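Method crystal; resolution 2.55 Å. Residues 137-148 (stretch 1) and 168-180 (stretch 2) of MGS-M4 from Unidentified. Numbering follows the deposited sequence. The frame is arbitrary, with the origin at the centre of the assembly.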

ATOM      1  N   ASN A 137       1.748   6.883   8.804  1.00 35.68           N
ATOM      2  CA  ASN A 137       1.961   6.277   7.491  1.00 34.54           C
ATOM      3  C   ASN A 137       3.177   5.354   7.460  1.00 31.83           C
ATOM      4  O   ASN A 137       3.873   5.260   6.450  1.00 35.67           O
ATOM      5  CB  ASN A 137       2.104   7.353   6.412  1.00 31.73           C
ATOM      6  CG  ASN A 137       0.846   8.181   6.244  1.00 31.42           C
ATOM      7  OD1 ASN A 137      -0.168   7.696   5.744  1.00 33.40           O
ATOM      8  ND2 ASN A 137       0.910   9.444   6.651  1.00 31.01           N
ATOM      9  N   PHE A 138       3.430   4.678   8.576  1.00 28.43           N
ATOM     10  CA  PHE A 138       4.496   3.691   8.645  1.00 30.83           C
ATOM     11  C   PHE A 138       3.930   2.288   8.470  1.00 33.06           C
ATOM     12  O   PHE A 138       2.980   1.905   9.153  1.00 33.04           O
ATOM     13  CB  PHE A 138       5.250   3.793   9.974  1.00 22.63           C
ATOM     14  CG  PHE A 138       6.398   4.764   9.951  1.00 30.18           C
ATOM     15  CD1 PHE A 138       6.279   5.990   9.317  1.00 31.18           C
ATOM     16  CD2 PHE A 138       7.596   4.452  10.573  1.00 29.45           C
ATOM     17  CE1 PHE A 138       7.335   6.884   9.299  1.00 32.98           C
ATOM     18  CE2 PHE A 138       8.656   5.341  10.559  1.00 31.56           C
ATOM     19  CZ  PHE A 138       8.525   6.558   9.921  1.00 32.34           C
ATOM     20  N   ASN A 139       4.508   1.526   7.548  1.00 32.77           N
ATOM     21  CA  ASN A 139       4.102   0.142   7.356  1.00 30.82           C
ATOM     22  C   ASN A 139       4.869  -0.765   8.312  1.00 30.94           C
ATOM     23  O   ASN A 139       5.626  -0.283   9.153  1.00 28.70           O
ATOM     24  CB  ASN A 139       4.318  -0.295   5.906  1.00 29.18           C
ATOM     25  CG  ASN A 139       3.308  -1.336   5.456  1.00 29.76           C
ATOM     26  OD1 ASN A 139       2.659  -1.984   6.278  1.00 28.31           O
ATOM     27  ND2 ASN A 139       3.169  -1.501   4.145  1.00 28.99           N
ATOM     28  N   VAL A 140       4.674  -2.073   8.176  1.00 35.29           N
ATOM     29  CA  VAL A 140       5.243  -3.037   9.113  1.00 35.75           C
ATOM     30  C   VAL A 140       6.771  -2.995   9.163  1.00 36.69           C
ATOM     31  O   VAL A 140       7.353  -2.892  10.243  1.00 40.47           O
ATOM     32  CB  VAL A 140       4.794  -4.474   8.776  1.00 34.13           C
ATOM     33  CG1 VAL A 140       5.586  -5.488   9.590  1.00 30.29           C
ATOM     34  CG2 VAL A 140       3.300  -4.632   9.023  1.00 28.15           C
ATOM     35  N   HIS A 141       7.420  -3.062   8.003  1.00 36.49           N
ATOM     36  CA  HIS A 141       8.880  -3.099   7.969  1.00 37.70           C
ATOM     37  C   HIS A 141       9.494  -1.777   8.423  1.00 40.50           C
ATOM     38  O   HIS A 141      10.638  -1.743   8.881  1.00 43.74           O
ATOM     39  CB  HIS A 141       9.387  -3.471   6.570  1.00 36.08           C
ATOM     40  CG  HIS A 141       8.887  -2.580   5.477  1.00 38.95           C
ATOM     41  ND1 HIS A 141       7.604  -2.659   4.981  1.00 40.19           N
ATOM     42  CD2 HIS A 141       9.504  -1.604   4.771  1.00 39.69           C
ATOM     43  CE1 HIS A 141       7.449  -1.762   4.022  1.00 40.04           C
ATOM     44  NE2 HIS A 141       8.588  -1.109   3.875  1.00 37.72           N
ATOM     45  N   HIS A 142       8.734  -0.695   8.306  1.00 40.65           N
ATOM     46  CA  HIS A 142       9.166   0.593   8.837  1.00 39.20           C
ATOM     47  C   HIS A 142       9.143   0.558  10.361  1.00 40.67           C
ATOM     48  O   HIS A 142      10.046   1.072  11.021  1.00 44.28           O
ATOM     49  CB  HIS A 142       8.279   1.726   8.321  1.00 34.43           C
ATOM     50  CG  HIS A 142       8.218   1.812   6.829  1.00 30.52           C
ATOM     51  ND1 HIS A 142       7.096   2.244   6.154  1.00 29.14           N
ATOM     52  CD2 HIS A 142       9.140   1.524   5.880  1.00 27.13           C
ATOM     53  CE1 HIS A 142       7.329   2.216   4.854  1.00 28.65           C
ATOM     54  NE2 HIS A 142       8.561   1.782   4.661  1.00 28.83           N
ATOM     55  N   LEU A 143       8.102  -0.058  10.910  1.00 38.96           N
ATOM     56  CA  LEU A 143       7.957  -0.179  12.355  1.00 39.36           C
ATOM     57  C   LEU A 143       9.005  -1.121  12.939  1.00 41.27           C
ATOM     58  O   LEU A 143       9.542  -0.862  14.015  1.00 41.14           O
ATOM     59  CB  LEU A 143       6.551  -0.665  12.712  1.00 40.32           C
ATOM     60  CG  LEU A 143       5.400   0.275  12.345  1.00 42.28           C
ATOM     61  CD1 LEU A 143       4.055  -0.360  12.670  1.00 43.23           C
ATOM     62  CD2 LEU A 143       5.552   1.609  13.058  1.00 38.09           C
ATOM     63  N   MET A 144       9.295  -2.205  12.223  1.00 42.65           N
ATOM     64  CA  MET A 144      10.297  -3.175  12.660  1.00 43.70           C
ATOM     65  C   MET A 144      11.654  -2.511  12.861  1.00 45.34           C
ATOM     66  O   MET A 144      12.399  -2.861  13.778  1.00 48.48           O
ATOM     67  CB  MET A 144      10.424  -4.324  11.654  1.00 45.60           C
ATOM     68  CG  MET A 144       9.173  -5.177  11.513  1.00 49.37           C
ATOM     69  SD  MET A 144       9.463  -6.781  10.739  1.00 52.88           S
ATOM     70  CE  MET A 144      10.015  -6.288   9.112  1.00 48.95           C
ATOM     71  N   TYR A 145      11.968  -1.548  12.001  1.00 42.15           N
ATOM     72  CA  TYR A 145      13.231  -0.827  12.085  1.00 40.15           C
ATOM     73  C   TYR A 145      13.283   0.051  13.330  1.00 41.56           C
ATOM     74  O   TYR A 145      14.312   0.126  14.002  1.00 43.44           O
ATOM     75  CB  TYR A 145      13.447   0.020  10.829  1.00 38.80           C
ATOM     76  CG  TYR A 145      14.788   0.716  10.783  1.00 38.01           C
ATOM     77  CD1 TYR A 145      15.925   0.044  10.350  1.00 35.47           C
ATOM     78  CD2 TYR A 145      14.918   2.043  11.170  1.00 34.61           C
ATOM     79  CE1 TYR A 145      17.153   0.675  10.306  1.00 37.68           C
ATOM     80  CE2 TYR A 145      16.143   2.682  11.129  1.00 37.72           C
ATOM     81  CZ  TYR A 145      17.256   1.994  10.696  1.00 42.66           C
ATOM     82  OH  TYR A 145      18.477   2.629  10.653  1.00 50.45           O
ATOM     83  N   LEU A 146      12.219   0.766  13.579  1.00 40.04           N
ATOM     84  CA  LEU A 146      12.091   1.556  14.765  1.00 37.80           C
ATOM     85  C   LEU A 146      12.050   0.740  16.084  1.00 35.76           C
ATOM     86  O   LEU A 146      12.665   1.118  17.045  1.00 34.91           O
ATOM     87  CB  LEU A 146      10.880   2.457  14.602  1.00 34.85           C
ATOM     88  CG  LEU A 146      11.066   3.959  14.600  1.00 39.78           C
ATOM     89  CD1 LEU A 146      12.255   4.384  13.777  1.00 39.62           C
ATOM     90  CD2 LEU A 146       9.835   4.614  14.065  1.00 42.17           C
ATOM     91  N   MET A 147      11.333  -0.381  16.099  1.00 32.26           N
ATOM     92  CA  MET A 147      11.297  -1.298  17.233  1.00 36.52           C
ATOM     93  C   MET A 147      12.695  -1.798  17.575  1.00 41.40           C
ATOM     94  O   MET A 147      13.046  -1.953  18.745  1.00 44.62           O
ATOM     95  CB  MET A 147      10.377  -2.487  16.943  1.00 38.27           C
ATOM     96  CG  MET A 147       8.905  -2.130  16.826  1.00 36.04           C
ATOM     97  SD  MET A 147       8.259  -1.350  18.316  1.00 42.81           S
ATOM     98  CE  MET A 147       8.544  -2.642  19.523  1.00 31.85           C
ATOM     99  N   GLU A 148      13.495  -2.034  16.541  1.00 40.76           N
ATOM    100  CA  GLU A 148      14.848  -2.536  16.716  1.00 46.40           C
ATOM    101  C   GLU A 148      15.816  -1.459  17.205  1.00 45.06           C
ATOM    102  O   GLU A 148      16.652  -1.716  18.070  1.00 47.38           O
ATOM    103  CB  GLU A 148      15.362  -3.132  15.402  1.00 52.14           C
ATOM    104  CG  GLU A 148      16.779  -3.678  15.473  1.00 61.22           C
ATOM    105  CD  GLU A 148      16.884  -4.932  16.320  1.00 67.84           C
ATOM    106  OE1 GLU A 148      15.853  -5.611  16.513  1.00 69.77           O
ATOM    107  OE2 GLU A 148      17.999  -5.239  16.794  1.00 67.72           O
ATOM    108  N   HIS A 168      -6.329  -5.056   9.288  1.00 36.86           N
ATOM    109  CA  HIS A 168      -6.293  -6.004  10.398  1.00 40.33           C
ATOM    110  C   HIS A 168      -4.892  -6.560  10.641  1.00 38.79           C
ATOM    111  O   HIS A 168      -4.521  -6.852  11.778  1.00 40.89           O
ATOM    112  CB  HIS A 168      -7.273  -7.153  10.150  1.00 39.81           C
ATOM    113  CG  HIS A 168      -8.709  -6.756  10.280  1.00 43.14           C
ATOM    114  ND1 HIS A 168      -9.403  -6.851  11.468  1.00 47.06           N
ATOM    115  CD2 HIS A 168      -9.583  -6.257   9.374  1.00 42.90           C
ATOM    116  CE1 HIS A 168     -10.642  -6.430  11.286  1.00 46.43           C
ATOM    117  NE2 HIS A 168     -10.776  -6.063  10.024  1.00 45.13           N
ATOM    118  N   PHE A 169      -4.120  -6.705   9.569  1.00 33.26           N
ATOM    119  CA  PHE A 169      -2.759  -7.217   9.670  1.00 33.30           C
ATOM    120  C   PHE A 169      -1.861  -6.220  10.393  1.00 34.42           C
ATOM    121  O   PHE A 169      -1.164  -6.572  11.346  1.00 38.96           O
ATOM    122  CB  PHE A 169      -2.197  -7.526   8.280  1.00 34.40           C
ATOM    123  CG  PHE A 169      -0.851  -8.194   8.303  1.00 36.40           C
ATOM    124  CD1 PHE A 169      -0.751  -9.574   8.349  1.00 33.72           C
ATOM    125  CD2 PHE A 169       0.313  -7.443   8.272  1.00 33.66           C
ATOM    126  CE1 PHE A 169       0.485 -10.193   8.368  1.00 40.72           C
ATOM    127  CE2 PHE A 169       1.552  -8.056   8.293  1.00 35.09           C
ATOM    128  CZ  PHE A 169       1.638  -9.433   8.340  1.00 34.96           C
ATOM    129  N   LEU A 170      -1.883  -4.975   9.929  1.00 30.69           N
ATOM    130  CA  LEU A 170      -1.091  -3.908  10.529  1.00 29.13           C
ATOM    131  C   LEU A 170      -1.519  -3.659  11.971  1.00 35.90           C
ATOM    132  O   LEU A 170      -0.684  -3.418  12.845  1.00 36.84           O
ATOM    133  CB  LEU A 170      -1.220  -2.623   9.710  1.00 28.31           C
ATOM    134  CG  LEU A 170      -0.479  -1.388  10.225  1.00 34.47           C
ATOM    135  CD1 LEU A 170       1.021  -1.644  10.277  1.00 39.33           C
ATOM    136  CD2 LEU A 170      -0.791  -0.177   9.361  1.00 31.90           C
ATOM    137  N   HIS A 171      -2.825  -3.726  12.210  1.00 37.75           N
ATOM    138  CA  HIS A 171      -3.384  -3.539  13.544  1.00 37.00           C
ATOM    139  C   HIS A 171      -2.861  -4.596  14.509  1.00 41.15           C
ATOM    140  O   HIS A 171      -2.437  -4.279  15.621  1.00 45.74           O
ATOM    141  CB  HIS A 171      -4.912  -3.586  13.495  1.00 34.69           C
ATOM    142  CG  HIS A 171      -5.570  -3.227  14.791  1.00 36.39           C
ATOM    143  ND1 HIS A 171      -6.855  -3.618  15.105  1.00 38.35           N
ATOM    144  CD2 HIS A 171      -5.126  -2.510  15.849  1.00 35.14           C
ATOM    145  CE1 HIS A 171      -7.172  -3.159  16.303  1.00 38.16           C
ATOM    146  NE2 HIS A 171      -6.141  -2.483  16.776  1.00 38.55           N
ATOM    147  N   ASP A 172      -2.892  -5.852  14.074  1.00 39.13           N
ATOM    148  CA  ASP A 172      -2.407  -6.956  14.892  1.00 43.92           C
ATOM    149  C   ASP A 172      -0.923  -6.808  15.199  1.00 41.72           C
ATOM    150  O   ASP A 172      -0.492  -7.055  16.323  1.00 44.30           O
ATOM    151  CB  ASP A 172      -2.670  -8.297  14.203  1.00 50.19           C
ATOM    152  CG  ASP A 172      -4.120  -8.728  14.300  1.00 58.18           C
ATOM    153  OD1 ASP A 172      -4.843  -8.197  15.169  1.00 56.70           O
ATOM    154  OD2 ASP A 172      -4.535  -9.605  13.512  1.00 64.14           O
ATOM    155  N   TYR A 173      -0.146  -6.403  14.197  1.00 37.85           N
ATOM    156  CA  TYR A 173       1.284  -6.195  14.390  1.00 37.91           C
ATOM    157  C   TYR A 173       1.544  -5.133  15.452  1.00 36.72           C
ATOM    158  O   TYR A 173       2.356  -5.334  16.356  1.00 35.89           O
ATOM    159  CB  TYR A 173       1.969  -5.793  13.081  1.00 37.27           C
ATOM    160  CG  TYR A 173       3.417  -5.400  13.283  1.00 36.57           C
ATOM    161  CD1 TYR A 173       4.415  -6.362  13.351  1.00 35.55           C
ATOM    162  CD2 TYR A 173       3.783  -4.067  13.425  1.00 35.53           C
ATOM    163  CE1 TYR A 173       5.737  -6.008  13.548  1.00 36.79           C
ATOM    164  CE2 TYR A 173       5.098  -3.705  13.625  1.00 35.28           C
ATOM    165  CZ  TYR A 173       6.071  -4.677  13.683  1.00 36.08           C
ATOM    166  OH  TYR A 173       7.381  -4.313  13.883  1.00 38.11           O
ATOM    167  N   CYS A 174       0.857  -4.001  15.329  1.00 36.45           N
ATOM    168  CA  CYS A 174       1.014  -2.901  16.273  1.00 34.59           C
ATOM    169  C   CYS A 174       0.658  -3.332  17.693  1.00 36.01           C
ATOM    170  O   CYS A 174       1.382  -3.026  18.641  1.00 36.57           O
ATOM    171  CB  CYS A 174       0.156  -1.707  15.852  1.00 29.34           C
ATOM    172  SG  CYS A 174       0.703  -0.887  14.335  1.00 39.25           S
ATOM    173  N   LYS A 175      -0.453  -4.049  17.830  1.00 37.37           N
ATOM    174  CA  LYS A 175      -0.901  -4.522  19.136  1.00 38.64           C
ATOM    175  C   LYS A 175       0.101  -5.489  19.759  1.00 43.34           C
ATOM    176  O   LYS A 175       0.290  -5.494  20.975  1.00 44.64           O
ATOM    177  CB  LYS A 175      -2.275  -5.190  19.028  1.00 37.94           C
ATOM    178  CG  LYS A 175      -3.434  -4.210  18.937  1.00 37.31           C
ATOM    179  CD  LYS A 175      -4.771  -4.910  19.126  1.00 36.93           C
ATOM    180  CE  LYS A 175      -5.053  -5.893  18.002  1.00 39.57           C
ATOM    181  NZ  LYS A 175      -6.309  -6.658  18.240  1.00 41.27           N
ATOM    182  N   LYS A 176       0.742  -6.303  18.926  1.00 44.44           N
ATOM    183  CA  LYS A 176       1.762  -7.229  19.406  1.00 43.76           C
ATOM    184  C   LYS A 176       3.004  -6.478  19.872  1.00 42.09           C
ATOM    185  O   LYS A 176       3.730  -6.946  20.749  1.00 43.89           O
ATOM    186  CB  LYS A 176       2.138  -8.238  18.318  1.00 51.09           C
ATOM    187  CG  LYS A 176       1.059  -9.265  18.015  1.00 61.27           C
ATOM    188  CD  LYS A 176       1.523 -10.264  16.966  1.00 67.40           C
ATOM    189  CE  LYS A 176       0.446 -11.298  16.671  1.00 72.04           C
ATOM    190  NZ  LYS A 176       0.899 -12.304  15.670  1.00 73.47           N
ATOM    191  N   ASN A 177       3.241  -5.310  19.283  1.00 40.73           N
ATOM    192  CA  ASN A 177       4.410  -4.508  19.620  1.00 41.80           C
ATOM    193  C   ASN A 177       4.054  -3.265  20.431  1.00 42.85           C
ATOM    194  O   ASN A 177       4.818  -2.300  20.470  1.00 41.58           O
ATOM    195  CB  ASN A 177       5.157  -4.107  18.349  1.00 41.88           C
ATOM    196  CG  ASN A 177       5.788  -5.293  17.647  1.00 43.74           C
ATOM    197  OD1 ASN A 177       6.929  -5.660  17.929  1.00 47.62           O
ATOM    198  ND2 ASN A 177       5.044  -5.903  16.732  1.00 41.17           N
ATOM    199  N   ASN A 178       2.886  -3.304  21.068  1.00 44.75           N
ATOM    200  CA  ASN A 178       2.436  -2.250  21.975  1.00 41.95           C
ATOM    201  C   ASN A 178       2.391  -0.870  21.326  1.00 39.07           C
ATOM    202  O   ASN A 178       2.761   0.131  21.939  1.00 33.24           O
ATOM    203  CB  ASN A 178       3.332  -2.209  23.214  1.00 42.39           C
ATOM    204  CG  ASN A 178       3.623  -3.590  23.764  1.00 44.80           C
ATOM    205  OD1 ASN A 178       2.761  -4.222  24.373  1.00 41.29           O
ATOM    206  ND2 ASN A 178       4.844  -4.067  23.550  1.00 49.73           N
ATOM    207  N   ILE A 179       1.934  -0.828  20.080  1.00 37.08           N
ATOM    208  CA  ILE A 179       1.773   0.428  19.362  1.00 33.07           C
ATOM    209  C   ILE A 179       0.293   0.730  19.165  1.00 34.28           C
ATOM    210  O   ILE A 179      -0.444  -0.084  18.608  1.00 34.84           O
ATOM    211  CB  ILE A 179       2.477   0.394  17.993  1.00 30.33           C
ATOM    212  CG1 ILE A 179       3.965   0.085  18.164  1.00 33.15           C
ATOM    213  CG2 ILE A 179       2.279   1.712  17.257  1.00 27.45           C
ATOM    214  CD1 ILE A 179       4.720  -0.038  16.858  1.00 38.03           C
ATOM    215  N   GLN A 180      -0.144   1.895  19.632  1.00 29.52           N
ATOM    216  CA  GLN A 180      -1.537   2.288  19.475  1.00 33.08           C
ATOM    217  C   GLN A 180      -1.807   2.750  18.051  1.00 40.06           C
ATOM    218  O   GLN A 180      -1.323   3.798  17.627  1.00 45.35           O
ATOM    219  CB  GLN A 180      -1.907   3.396  20.461  1.00 36.86           C
ATOM    220  CG  GLN A 180      -3.315   3.941  20.267  1.00 39.42           C
ATOM    221  CD  GLN A 180      -4.388   2.902  20.536  1.00 36.49           C
ATOM    222  OE1 GLN A 180      -4.307   2.148  21.505  1.00 38.79           O
ATOM    223  NE2 GLN A 180      -5.398   2.857  19.675  1.00 32.89           N
TER

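The two stretches meet as a pair of nearly parallel helices joined by apolar side-chain packing, with the ring of Tyr173 as the principal knob and no hydrogen bond crossing between them. The axes of helix 140-148 and helix 168-176 run in the same direction at an angle of 10° and come no closer than 11.0 Å, a wide separation that leaves the space between them to side chains. The backbones approach most nearly at the start of the first helix, where the CA atoms of Val140 and Leu170 lie 6.5 Å apart; further along, the CA atoms of Met147 and Asn177 are 8.0 Å apart. Together the two sides bury 488 Å².

Tyr173 loses more surface to the opposing stretch than any other residue. Its CA-to-CB bond points toward the first helix, and with chi1 in the t well the side chain fits among Val140, Leu143, Met144 and Met147, one residue and then its neighbours three, four and seven positions on, as expected for a knob entering a hole on a helix surface. The surroundings of the ring differ from side to side. Val140 CG1 sits over one face, 4.0 Å from the ring centroid and 11° off the normal, a CH-pi contact, whereas Leu143 CB meets the ring edge, 3.5 Å from Tyr173 CE2. At the phenolic end, Met144 CG is 3.1 Å from Tyr173 OH, a tight approach. The same hydroxyl lies 3.3 Å from Met144 N, but the angle is too poor for a hydrogen bond, and this amide is already engaged within its helix, with Met144 N donating to Val140 O at 2.9 Å.

Near the beginning of the first helix, Val140 also reaches the second helix through its other methyl: Val140 CG2 lies 3.9 Å from Phe169 CE2, at the edge of that ring, and 4.0 Å from Leu170 CD1. The valine thereby spans three residues of the partner helix. Leu170 CD1 is in turn 4.1 Å from Leu143 CD1, so that this one methyl, CD1, touches the side chains of both Val140 and Leu143. Just ahead of the helix, Asn139 OD1 accepts a hydrogen bond from Val140 N at 2.8 Å, and Asn139 N donates to His142 ND1 at 3.0 Å; the first of these bonds occupies an oxygen beside the apolar contact, Asn139 OD1 lying 4.3 Å from Leu170 CD1, while the ring of His142 leads away from the second stretch.

Leu143 extends the packing to the far end of the second stretch. Its CD1 lies 3.8 Å from Cys174 SG, and its CD2 is 4.2 Å from Ile179 CD1. The latter methyl also lies 4.0 Å from Met147 SD, so beyond the helix Ile179 continues the apolar surface. Met147, with all three chi angles in m, brings its CE to 3.8 Å from Asn177 OD1. The amide nitrogen of that asparagine is used within its own stretch: Asn177 ND2 donates to Tyr173 O at 2.8 Å, with an angle of 167°, tying the side chain back to the last turn of the helix.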